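Local coordinates for protein probable porin (Pseudomonas aeruginosa, PDB 4FSO) that probably acts as a porin, a beta-barrel channel that lets small solutes cross the bacterial outer membrane, at residues Leu52-Thr57 and Ala107-Phe112; Gly143-Ser148 and Ser157-Glu162; Leu241-Ser246 and Arg260-Leu265; Asn300-Asn305 and Glu353-Ile358. All coordinates share one frame; numbering follows the deposited sequence.

Contact 1. Residues Leu52-Thr57 and Ala107-Phe112; sequences LRSGYT and AGKMRF
Y56 has CG anti to its own carbonyl carbon (chi1 -75°), which swings the phenol across to the strand 107-112, where K109 and R111 take it between them. R111 points its CB toward segment 52-57, over one face of the Y56 ring and 3.6 Å from the centroid; with CG anti to the backbone N (chi1 168°) and two further bends, the chain folds back until the face of its guanidinium meets Y56 CB. K109 runs extended beyond CG along the opposite face, with CE 4.1 Å from the ring centroid and CD 3.3 Å from Y56 OH. Both hold the phenol by CH-pi contacts; the ammonium is too distant for more than a weak cation-pi attraction. In the barrel wall, strand 62-72 runs between strands 41-53 and 101-112, and the contact bridges it: K109 has length enough to cross to S54 on the far side. There NZ donates to S54 O at 2.6 Å, and D66 of the intervening strand forms a salt bridge with the same nitrogen. S54 OG is bonded to V65 N, which ties segment 52-57 to that strand too. M110, pointing away from segment 52-57, touches a bound C8E detergent.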
# COMPACT_ATOMS: atom_id res chain seq x y z
N LEU A 52 -8.18 16.83 -7.65
CA LEU A 52 -9.41 17.60 -7.55
C LEU A 52 -10.56 16.66 -7.60
O LEU A 52 -10.73 15.90 -8.56
CB LEU A 52 -9.56 18.51 -8.75
CG LEU A 52 -8.97 19.91 -8.77
CD1 LEU A 52 -7.75 20.04 -7.88
CD2 LEU A 52 -8.66 20.25 -10.21
N ARG A 53 -11.38 16.72 -6.56
CA ARG A 53 -12.61 15.96 -6.57
C ARG A 53 -13.76 16.95 -6.46
O ARG A 53 -13.86 17.66 -5.47
CB ARG A 53 -12.65 15.02 -5.39
CG ARG A 53 -11.28 14.56 -4.94
CD ARG A 53 -10.62 13.68 -5.99
NE ARG A 53 -9.63 12.79 -5.40
CZ ARG A 53 -9.93 11.79 -4.58
NH1 ARG A 53 -11.20 11.56 -4.25
NH2 ARG A 53 -8.97 11.03 -4.10
N SER A 54 -14.60 17.00 -7.49
CA SER A 54 -15.76 17.91 -7.43
C SER A 54 -16.79 17.41 -6.44
O SER A 54 -16.70 16.31 -5.90
CB SER A 54 -16.41 18.04 -8.80
OG SER A 54 -17.07 16.82 -9.16
N GLY A 55 -17.79 18.24 -6.18
CA GLY A 55 -18.99 17.75 -5.56
C GLY A 55 -19.91 17.09 -6.59
O GLY A 55 -19.57 16.90 -7.77
N TYR A 56 -21.09 16.70 -6.13
CA TYR A 56 -22.05 16.16 -7.06
C TYR A 56 -23.06 17.25 -7.40
O TYR A 56 -23.48 18.02 -6.53
CB TYR A 56 -22.72 14.91 -6.48
CG TYR A 56 -21.82 13.69 -6.51
CD1 TYR A 56 -21.70 12.93 -7.66
CD2 TYR A 56 -21.08 13.31 -5.38
CE1 TYR A 56 -20.88 11.82 -7.71
CE2 TYR A 56 -20.26 12.19 -5.42
CZ TYR A 56 -20.16 11.45 -6.58
OH TYR A 56 -19.34 10.35 -6.65
N THR A 57 -23.43 17.34 -8.67
CA THR A 57 -24.55 18.15 -9.07
C THR A 57 -25.80 17.76 -8.28
O THR A 57 -25.92 16.63 -7.77
CB THR A 57 -24.84 18.04 -10.59
OG1 THR A 57 -25.06 16.67 -10.96
CG2 THR A 57 -23.67 18.57 -11.39
N ALA A 107 -11.59 11.42 -14.22
CA ALA A 107 -12.63 10.43 -14.01
C ALA A 107 -13.97 11.09 -13.80
O ALA A 107 -14.06 12.10 -13.11
CB ALA A 107 -12.32 9.52 -12.84
N GLY A 108 -15.01 10.51 -14.41
CA GLY A 108 -16.37 10.92 -14.15
C GLY A 108 -16.97 10.07 -13.04
O GLY A 108 -16.64 8.90 -12.91
N LYS A 109 -17.85 10.66 -12.24
CA LYS A 109 -18.52 9.93 -11.18
C LYS A 109 -20.02 10.20 -11.18
O LYS A 109 -20.45 11.30 -11.53
CB LYS A 109 -17.91 10.26 -9.81
CG LYS A 109 -17.85 11.73 -9.49
CD LYS A 109 -17.00 12.02 -8.26
CE LYS A 109 -17.18 13.49 -7.82
NZ LYS A 109 -16.08 14.00 -6.95
N MET A 110 -20.80 9.19 -10.81
CA MET A 110 -22.22 9.38 -10.50
C MET A 110 -22.49 8.89 -9.10
O MET A 110 -21.72 8.13 -8.52
CB MET A 110 -23.13 8.61 -11.43
CG MET A 110 -22.86 8.78 -12.88
SD MET A 110 -23.39 7.25 -13.65
CE MET A 110 -24.84 6.95 -12.66
N ARG A 111 -23.64 9.30 -8.57
CA ARG A 111 -24.03 8.94 -7.22
C ARG A 111 -25.55 8.95 -7.13
O ARG A 111 -26.22 9.82 -7.69
CB ARG A 111 -23.39 9.92 -6.23
CG ARG A 111 -23.88 9.88 -4.81
CD ARG A 111 -24.06 11.32 -4.31
NE ARG A 111 -25.18 12.01 -4.97
CZ ARG A 111 -25.55 13.26 -4.72
NH1 ARG A 111 -24.89 13.99 -3.83
NH2 ARG A 111 -26.58 13.80 -5.38
N PHE A 112 -26.09 7.93 -6.48
CA PHE A 112 -27.47 7.89 -6.07
C PHE A 112 -27.53 7.16 -4.74
O PHE A 112 -26.83 6.17 -4.55
CB PHE A 112 -28.35 7.16 -7.08
CG PHE A 112 -29.76 6.97 -6.60
CD1 PHE A 112 -30.12 5.81 -5.93
CD2 PHE A 112 -30.70 7.96 -6.76
CE1 PHE A 112 -31.41 5.64 -5.46
CE2 PHE A 112 -32.00 7.79 -6.30
CZ PHE A 112 -32.35 6.63 -5.64

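Contact 2. Residues Gly143-Ser148 and Ser157-Glu162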
# COMPACT_ATOMS: atom_id res chain seq x y z
N GLY A 143 -9.92 2.75 -15.25
CA GLY A 143 -11.01 1.82 -15.19
C GLY A 143 -12.24 2.32 -14.48
O GLY A 143 -12.60 3.48 -14.57
N ALA A 144 -12.90 1.41 -13.77
CA ALA A 144 -14.25 1.66 -13.29
C ALA A 144 -14.37 1.18 -11.85
O ALA A 144 -13.83 0.12 -11.48
CB ALA A 144 -15.27 0.94 -14.17
N GLN A 145 -15.08 1.95 -11.05
CA GLN A 145 -15.30 1.52 -9.69
C GLN A 145 -16.71 1.84 -9.23
O GLN A 145 -17.14 3.00 -9.23
CB GLN A 145 -14.28 2.16 -8.76
CG GLN A 145 -14.40 1.65 -7.34
CD GLN A 145 -13.32 2.18 -6.42
OE1 GLN A 145 -12.52 3.03 -6.80
NE2 GLN A 145 -13.29 1.67 -5.19
N LEU A 146 -17.42 0.77 -8.85
CA LEU A 146 -18.71 0.88 -8.20
C LEU A 146 -18.56 0.58 -6.72
O LEU A 146 -18.04 -0.48 -6.35
CB LEU A 146 -19.68 -0.12 -8.81
CG LEU A 146 -21.02 -0.25 -8.10
CD1 LEU A 146 -21.84 1.00 -8.35
CD2 LEU A 146 -21.77 -1.51 -8.54
N THR A 147 -18.98 1.50 -5.86
CA THR A 147 -19.16 1.18 -4.45
C THR A 147 -20.62 1.40 -3.99
O THR A 147 -21.34 2.26 -4.53
CB THR A 147 -18.17 1.92 -3.52
OG1 THR A 147 -18.64 3.25 -3.26
CG2 THR A 147 -16.81 2.00 -4.15
N SER A 148 -21.06 0.61 -3.01
CA SER A 148 -22.43 0.68 -2.53
C SER A 148 -22.53 0.31 -1.06
O SER A 148 -21.96 -0.69 -0.63
CB SER A 148 -23.33 -0.25 -3.35
OG SER A 148 -24.68 -0.05 -3.00
N SER A 157 -18.02 -3.27 -3.16
CA SER A 157 -17.18 -2.58 -4.11
C SER A 157 -16.91 -3.49 -5.28
O SER A 157 -16.77 -4.71 -5.09
CB SER A 157 -15.82 -2.22 -3.48
OG SER A 157 -15.96 -1.68 -2.18
N ALA A 158 -16.82 -2.92 -6.47
CA ALA A 158 -16.39 -3.67 -7.64
C ALA A 158 -15.50 -2.79 -8.50
O ALA A 158 -15.73 -1.58 -8.64
CB ALA A 158 -17.60 -4.15 -8.44
N THR A 159 -14.49 -3.39 -9.11
CA THR A 159 -13.48 -2.61 -9.78
C THR A 159 -12.85 -3.37 -10.94
O THR A 159 -12.39 -4.50 -10.78
CB THR A 159 -12.38 -2.21 -8.78
OG1 THR A 159 -12.93 -1.36 -7.77
CG2 THR A 159 -11.23 -1.50 -9.49
N ARG A 160 -12.82 -2.73 -12.10
CA ARG A 160 -12.21 -3.31 -13.28
C ARG A 160 -11.16 -2.35 -13.84
O ARG A 160 -11.45 -1.17 -14.13
CB ARG A 160 -13.30 -3.62 -14.33
CG ARG A 160 -12.76 -3.92 -15.72
CD ARG A 160 -13.86 -4.45 -16.64
NE ARG A 160 -14.58 -5.58 -16.06
CZ ARG A 160 -14.64 -6.80 -16.60
NH1 ARG A 160 -14.02 -7.04 -17.75
NH2 ARG A 160 -15.33 -7.76 -16.00
N LEU A 161 -9.93 -2.83 -13.97
CA LEU A 161 -8.84 -1.95 -14.41
C LEU A 161 -8.18 -2.43 -15.70
O LEU A 161 -7.65 -3.55 -15.78
CB LEU A 161 -7.80 -1.76 -13.30
CG LEU A 161 -8.37 -1.20 -12.00
CD1 LEU A 161 -7.35 -1.25 -10.87
CD2 LEU A 161 -8.88 0.22 -12.20
N GLU A 162 -8.21 -1.56 -16.69
CA GLU A 162 -7.71 -1.89 -18.01
C GLU A 162 -6.24 -1.53 -18.17
O GLU A 162 -5.46 -2.33 -18.70
CB GLU A 162 -8.54 -1.15 -19.06
CG GLU A 162 -10.04 -1.40 -18.96
CD GLU A 162 -10.43 -2.86 -19.27
OE1 GLU A 162 -9.62 -3.61 -19.86
OE2 GLU A 162 -11.56 -3.26 -18.91
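A144 and R160 form a hydrogen-bonded antiparallel pair, with A144 N to R160 O at 3.0 Å and R160 N to A144 O at 3.1 Å. The next such pair, L146 with A158, repeats the pattern: L146 N to A158 O is 2.9 Å and A158 N to L146 O 2.7 Å. Of the non-hydrogen-bonded pairs, Q145 with T159 stands between these two and T147 with S157 beyond the second; here alpha carbons reach carbonyls by C-H...O contacts, as from T159 CA to A144 O and from Q145 CA to A158 O. The segment axes run 4.6 Å apart at 177°, almost exactly antiparallel, as expected of a beta hairpin in a barrel wall, here strands 144-148 and 154-165; strand 115-119 flanks the first on its other edge. Among side-chain contacts, Q145 has CG anti to the backbone N and an extended chain, which lays CG beside T159 OG1 at 3.4 Å; R118 and M122 touch the same glutamine. A144, L146, A158 and R160 occupy the other face. The first three are apolar, consistent with a face turned to the membrane, as the C8E detergent touching R160 suggests; R160 is long enough to carry its guanidinium away to a salt bridge with D194. At the corner of the chain, a side chain on G143 would collide with R160 O, L161 CD2 and the preceding carbonyl O, and the backbone angles themselves call for glycine; its bare CA sits 3.2 Å from R160 O.

Contact 3. Residues Leu241-Ser246 and Arg260-Leu265; sequences LRWFDS and RALSLL
R242 pairs with S263 and F244 with A261 in two hydrogen-bonded antiparallel pairs, the segment axes 4.7 Å apart and at 175° to each other. They belong to the hairpin of strands 236-248 and 258-270 in the porin barrel wall. The S263 N to R242 O bond is nearly straight, 170° at the hydrogen. One face carries L241, W243, D245, R260, L262 and L264; L241 lies near a bound C8E detergent, consistent with this face meeting the membrane, to which leucine and tryptophan are suited. W243, with CG anti to the backbone N (chi1 178°), lies beside R260 and points the same way, while L262 CD1 comes to the edge of its indole. D245 and R260 also run side by side, D245 OD1 3.8 Å from R260 CG, but each charge has its salt bridge elsewhere, with R222 and D258. The face with R242, F244, A261 and S263 meets loops, probably on the channel side: F244 touches L128 and M288, and the small A261 methyl meets F244 CB at 4.1 Å. R242 forms a salt bridge with D240, and its NH1 a hydrogen bond to Y297 O. Back on the leucine face, L241 CD1 lies 3.7 Å from L262 CD1 and 4.2 Å from L264 CD1.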
# COMPACT_ATOMS: atom_id res chain seq x y z
N LEU A 241 -5.69 -9.10 11.08
CA LEU A 241 -5.55 -10.41 10.47
C LEU A 241 -5.81 -10.38 8.98
O LEU A 241 -6.87 -9.93 8.55
CB LEU A 241 -6.52 -11.39 11.13
CG LEU A 241 -6.35 -12.80 10.59
CD1 LEU A 241 -4.93 -13.28 10.82
CD2 LEU A 241 -7.33 -13.73 11.28
N ARG A 242 -4.85 -10.86 8.20
CA ARG A 242 -4.92 -10.85 6.73
C ARG A 242 -4.54 -12.21 6.14
O ARG A 242 -3.54 -12.82 6.52
CB ARG A 242 -3.97 -9.80 6.14
CG ARG A 242 -3.88 -8.52 6.92
CD ARG A 242 -3.80 -7.35 6.03
NE ARG A 242 -3.68 -6.15 6.84
CZ ARG A 242 -2.75 -5.22 6.67
NH1 ARG A 242 -1.86 -5.33 5.70
NH2 ARG A 242 -2.72 -4.17 7.48
N TRP A 243 -5.33 -12.65 5.18
CA TRP A 243 -5.10 -13.92 4.53
C TRP A 243 -5.30 -13.80 3.02
O TRP A 243 -6.24 -13.15 2.57
CB TRP A 243 -6.07 -14.96 5.09
CG TRP A 243 -5.91 -16.26 4.42
CD1 TRP A 243 -4.84 -17.11 4.52
CD2 TRP A 243 -6.83 -16.89 3.52
NE1 TRP A 243 -5.04 -18.22 3.75
CE2 TRP A 243 -6.26 -18.12 3.13
CE3 TRP A 243 -8.08 -16.54 3.01
CZ2 TRP A 243 -6.90 -19.01 2.26
CZ3 TRP A 243 -8.71 -17.42 2.14
CH2 TRP A 243 -8.12 -18.64 1.78
N PHE A 244 -4.42 -14.41 2.24
CA PHE A 244 -4.57 -14.38 0.78
C PHE A 244 -4.39 -15.74 0.17
O PHE A 244 -3.48 -16.49 0.53
CB PHE A 244 -3.55 -13.46 0.10
CG PHE A 244 -3.73 -12.01 0.39
CD1 PHE A 244 -3.14 -11.43 1.51
CD2 PHE A 244 -4.47 -11.20 -0.48
CE1 PHE A 244 -3.30 -10.06 1.78
CE2 PHE A 244 -4.63 -9.84 -0.22
CZ PHE A 244 -4.03 -9.26 0.91
N ASP A 245 -5.24 -16.04 -0.80
CA ASP A 245 -5.14 -17.31 -1.46
C ASP A 245 -5.06 -16.98 -2.93
O ASP A 245 -5.96 -16.33 -3.44
CB ASP A 245 -6.37 -18.14 -1.15
CG ASP A 245 -6.20 -19.58 -1.48
OD1 ASP A 245 -5.38 -19.92 -2.34
OD2 ASP A 245 -6.90 -20.40 -0.86
N SER A 246 -3.98 -17.42 -3.59
CA SER A 246 -3.73 -17.07 -4.99
C SER A 246 -3.27 -18.26 -5.82
O SER A 246 -2.51 -19.10 -5.35
CB SER A 246 -2.69 -15.95 -5.12
OG SER A 246 -2.68 -15.15 -3.97
N ARG A 260 -0.46 -19.36 -0.36
CA ARG A 260 -1.25 -18.80 0.72
C ARG A 260 -0.40 -17.86 1.57
O ARG A 260 0.71 -18.20 1.99
CB ARG A 260 -1.96 -19.92 1.52
CG ARG A 260 -3.12 -20.49 0.71
CD ARG A 260 -3.37 -21.95 0.94
NE ARG A 260 -2.20 -22.82 0.74
CZ ARG A 260 -1.58 -23.04 -0.41
NH1 ARG A 260 -1.96 -22.41 -1.52
NH2 ARG A 260 -0.57 -23.89 -0.45
N ALA A 261 -0.91 -16.65 1.77
CA ALA A 261 -0.20 -15.68 2.59
C ALA A 261 -1.01 -15.32 3.82
O ALA A 261 -2.15 -14.86 3.73
CB ALA A 261 0.11 -14.45 1.78
N LEU A 262 -0.41 -15.54 4.98
CA LEU A 262 -1.04 -15.16 6.22
C LEU A 262 -0.20 -14.14 6.98
O LEU A 262 1.00 -14.30 7.11
CB LEU A 262 -1.27 -16.41 7.08
CG LEU A 262 -2.00 -16.18 8.40
CD1 LEU A 262 -3.17 -15.27 8.20
CD2 LEU A 262 -2.46 -17.51 8.98
N SER A 263 -0.83 -13.08 7.45
CA SER A 263 -0.15 -12.20 8.38
C SER A 263 -1.05 -11.73 9.49
O SER A 263 -2.27 -11.56 9.32
CB SER A 263 0.53 -11.00 7.71
OG SER A 263 -0.38 -9.96 7.38
N LEU A 264 -0.42 -11.54 10.62
CA LEU A 264 -1.11 -11.11 11.81
C LEU A 264 -0.26 -10.04 12.50
O LEU A 264 0.93 -10.24 12.80
CB LEU A 264 -1.35 -12.30 12.73
CG LEU A 264 -1.84 -12.01 14.14
CD1 LEU A 264 -3.24 -11.38 14.12
CD2 LEU A 264 -1.83 -13.30 14.90
N LEU A 265 -0.86 -8.89 12.73
CA LEU A 265 -0.20 -7.85 13.47
C LEU A 265 -1.03 -7.50 14.71
O LEU A 265 -2.26 -7.36 14.64
CB LEU A 265 0.03 -6.64 12.58
CG LEU A 265 0.80 -5.44 13.17
CD1 LEU A 265 2.31 -5.57 13.00
CD2 LEU A 265 0.29 -4.15 12.55

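Contact 4. Residues Asn300-Asn305 and Glu353-Ile358; sequences NYLQVN and EWERDI. With C8E ((hydroxyethyloxy)tri(ethyloxy)octane), chain E.
The amide of N305 and the carboxylate of E353 approach tip to tip, their planes 80° apart, and N305 ND2 gives E353 OE2 a weak hydrogen bond of 2.8 Å. The next inward carboxylate along the strand, that of E355, has V304 N on the syn side of OE2, only 20° out of its plane, at 2.9 Å. L302 slides past the same side chain in the opposite direction, with CB 3.5 Å from E355 CD. D357 OD2 is also met on its syn side, by Q303 N at 3.3 Å, though the donor lies further out of the plane. An anti chi1 (176°) and an extended chain let E355 reach the loop, while the shorter D357 still meets Q303. Segment 300-305 has no regular structure and lies against strand 350-363, probably folded into the barrel, as in porins whose inward loops narrow the channel. On the other side of the strand, R356, modelled only as far as CD, and I358 touch a bound C8E detergent, R356 CD at 3.3 Å from its C13, consistent with the outer, membrane-facing surface. R336 and Y381 of the two adjoining strands form a salt bridge with D357 and a bond to E353 OE1, and Q303 NE2 reaches E394 of strand 392-404, one strand further on. Acidic side chains thus accept the N-H groups of Q303 and V304 in a loop without regular pairing; with E355 and D357 side by side in a buried place, their negative charges probably raise each other's proton affinity, which R336 would partly offset.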
# COMPACT_ATOMS: atom_id res chain seq x y z
N ASN A 300 4.34 -7.65 7.35
CA ASN A 300 5.78 -7.47 7.21
C ASN A 300 6.21 -6.81 5.90
O ASN A 300 7.34 -7.00 5.44
CB ASN A 300 6.54 -8.78 7.47
CG ASN A 300 6.31 -9.32 8.86
OD1 ASN A 300 5.70 -8.66 9.70
ND2 ASN A 300 6.81 -10.53 9.12
N TYR A 301 5.32 -6.03 5.30
CA TYR A 301 5.77 -5.17 4.21
C TYR A 301 6.55 -4.00 4.76
O TYR A 301 6.00 -3.13 5.43
CB TYR A 301 4.63 -4.64 3.34
CG TYR A 301 5.17 -3.68 2.31
CD1 TYR A 301 6.11 -4.10 1.36
CD2 TYR A 301 4.81 -2.34 2.32
CE1 TYR A 301 6.63 -3.22 0.43
CE2 TYR A 301 5.33 -1.45 1.38
CZ TYR A 301 6.23 -1.89 0.44
OH TYR A 301 6.75 -1.00 -0.50
N LEU A 302 7.84 -3.98 4.48
CA LEU A 302 8.77 -3.00 5.04
C LEU A 302 9.25 -2.05 3.95
O LEU A 302 8.75 -2.08 2.84
CB LEU A 302 9.93 -3.71 5.76
CG LEU A 302 9.72 -3.66 7.26
CD1 LEU A 302 8.40 -4.34 7.65
CD2 LEU A 302 10.91 -4.22 8.05
N GLN A 303 10.24 -1.21 4.27
CA GLN A 303 10.67 -0.16 3.34
C GLN A 303 11.27 -0.76 2.08
O GLN A 303 11.00 -0.28 0.97
CB GLN A 303 11.67 0.76 4.02
CG GLN A 303 11.96 2.08 3.31
CD GLN A 303 13.09 2.85 3.99
OE1 GLN A 303 13.11 2.98 5.23
NE2 GLN A 303 14.05 3.32 3.20
N VAL A 304 12.00 -1.85 2.25
CA VAL A 304 12.79 -2.42 1.16
C VAL A 304 12.38 -3.83 0.72
O VAL A 304 12.57 -4.22 -0.43
CB VAL A 304 14.29 -2.28 1.49
CG1 VAL A 304 15.12 -3.39 0.88
CG2 VAL A 304 14.77 -0.92 0.99
N ASN A 305 11.78 -4.58 1.63
CA ASN A 305 11.56 -6.00 1.42
C ASN A 305 10.19 -6.38 1.94
O ASN A 305 9.71 -5.79 2.90
CB ASN A 305 12.65 -6.86 2.08
CG ASN A 305 12.52 -8.34 1.74
OD1 ASN A 305 12.74 -8.72 0.61
ND2 ASN A 305 12.16 -9.18 2.73
N GLU A 353 16.90 -13.64 5.64
CA GLU A 353 17.06 -12.22 5.37
C GLU A 353 16.47 -11.51 6.55
O GLU A 353 15.59 -12.05 7.21
CB GLU A 353 16.33 -11.78 4.07
CG GLU A 353 14.83 -12.08 4.05
CD GLU A 353 14.15 -11.77 2.70
OE1 GLU A 353 14.85 -11.41 1.73
OE2 GLU A 353 12.90 -11.88 2.59
N TRP A 354 16.95 -10.32 6.83
CA TRP A 354 16.29 -9.50 7.83
C TRP A 354 16.38 -8.05 7.40
O TRP A 354 17.20 -7.68 6.56
CB TRP A 354 16.92 -9.71 9.22
CG TRP A 354 18.38 -9.37 9.25
CD1 TRP A 354 19.40 -10.21 9.02
CD2 TRP A 354 18.96 -8.07 9.48
NE1 TRP A 354 20.59 -9.54 9.10
CE2 TRP A 354 20.35 -8.22 9.38
CE3 TRP A 354 18.43 -6.80 9.77
CZ2 TRP A 354 21.24 -7.15 9.56
CZ3 TRP A 354 19.32 -5.73 9.94
CH2 TRP A 354 20.70 -5.92 9.84
N GLU A 355 15.51 -7.22 7.98
CA GLU A 355 15.49 -5.80 7.70
C GLU A 355 15.21 -5.04 9.00
O GLU A 355 14.45 -5.49 9.84
CB GLU A 355 14.46 -5.46 6.61
CG GLU A 355 14.31 -3.94 6.30
CD GLU A 355 13.36 -3.66 5.11
OE1 GLU A 355 13.08 -4.60 4.32
OE2 GLU A 355 12.89 -2.51 4.96
N ARG A 356 15.87 -3.90 9.15
CA ARG A 356 15.59 -2.98 10.24
C ARG A 356 15.32 -1.61 9.61
O ARG A 356 16.03 -1.18 8.70
CB ARG A 356 16.78 -2.92 11.22
CG ARG A 356 16.50 -2.23 12.56
CD ARG A 356 16.57 -0.71 12.48
N ASP A 357 14.29 -0.94 10.10
CA ASP A 357 13.93 0.38 9.59
C ASP A 357 13.91 1.36 10.76
O ASP A 357 13.52 1.00 11.89
CB ASP A 357 12.53 0.39 8.94
CG ASP A 357 12.48 -0.40 7.63
OD1 ASP A 357 13.49 -0.48 6.91
OD2 ASP A 357 11.39 -0.94 7.33
N ILE A 358 14.34 2.58 10.48
CA ILE A 358 14.27 3.68 11.43
C ILE A 358 13.57 4.86 10.74
O ILE A 358 13.88 5.19 9.59
CB ILE A 358 15.69 4.08 11.92
CG1 ILE A 358 16.21 3.04 12.91
CG2 ILE A 358 15.70 5.46 12.58
CD1 ILE A 358 17.72 2.81 12.85
C1 C8E E . 24.36 -0.68 13.40
C2 C8E E . 23.39 0.07 14.31
C3 C8E E . 22.52 1.05 13.53
C4 C8E E . 21.58 1.88 14.41
C5 C8E E . 21.78 1.68 15.91
C6 C8E E . 20.49 2.05 16.65
C7 C8E E . 20.22 1.11 17.82
C8 C8E E . 18.96 1.51 18.57
O9 C8E E . 17.95 1.71 17.63
C10 C8E E . 17.26 0.49 17.41
C11 C8E E . 17.10 0.19 15.92
O12 C8E E . 18.36 0.09 15.27
C13 C8E E . 18.73 -1.24 14.93
C14 C8E E . 20.10 -1.23 14.21
O15 C8E E . 20.05 -1.77 12.89
C16 C8E E . 21.17 -2.55 12.53
C17 C8E E . 21.50 -3.52 13.66
O18 C8E E . 20.43 -4.44 13.85
C19 C8E E . 20.03 -4.53 15.22
C20 C8E E . 18.67 -5.17 15.43
O21 C8E E . 18.08 -4.53 16.56

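The contacts follow one another along the chain, each closing before the next opens, in what the family makes an eighteen-stranded barrel. Contacts 1 and 2 are neighbours in the wall, their centres 15 Å apart, and strand 101-112 of contact 1 is joined to strand 144-148 of contact 2 through strand 115-119. Contact 3, 23 Å from contact 2 by centres, lies several strands further round. Contact 4 is 18 Å from contact 3 by centres, with nearest atoms about 5 Å apart, and stands across the chain's centre from contact 1, 39 Å away. Contacts 2 and 3 join adjacent wall strands, contact 1 bridges one, and contact 4 holds a probably inward loop to the wall of the probable channel.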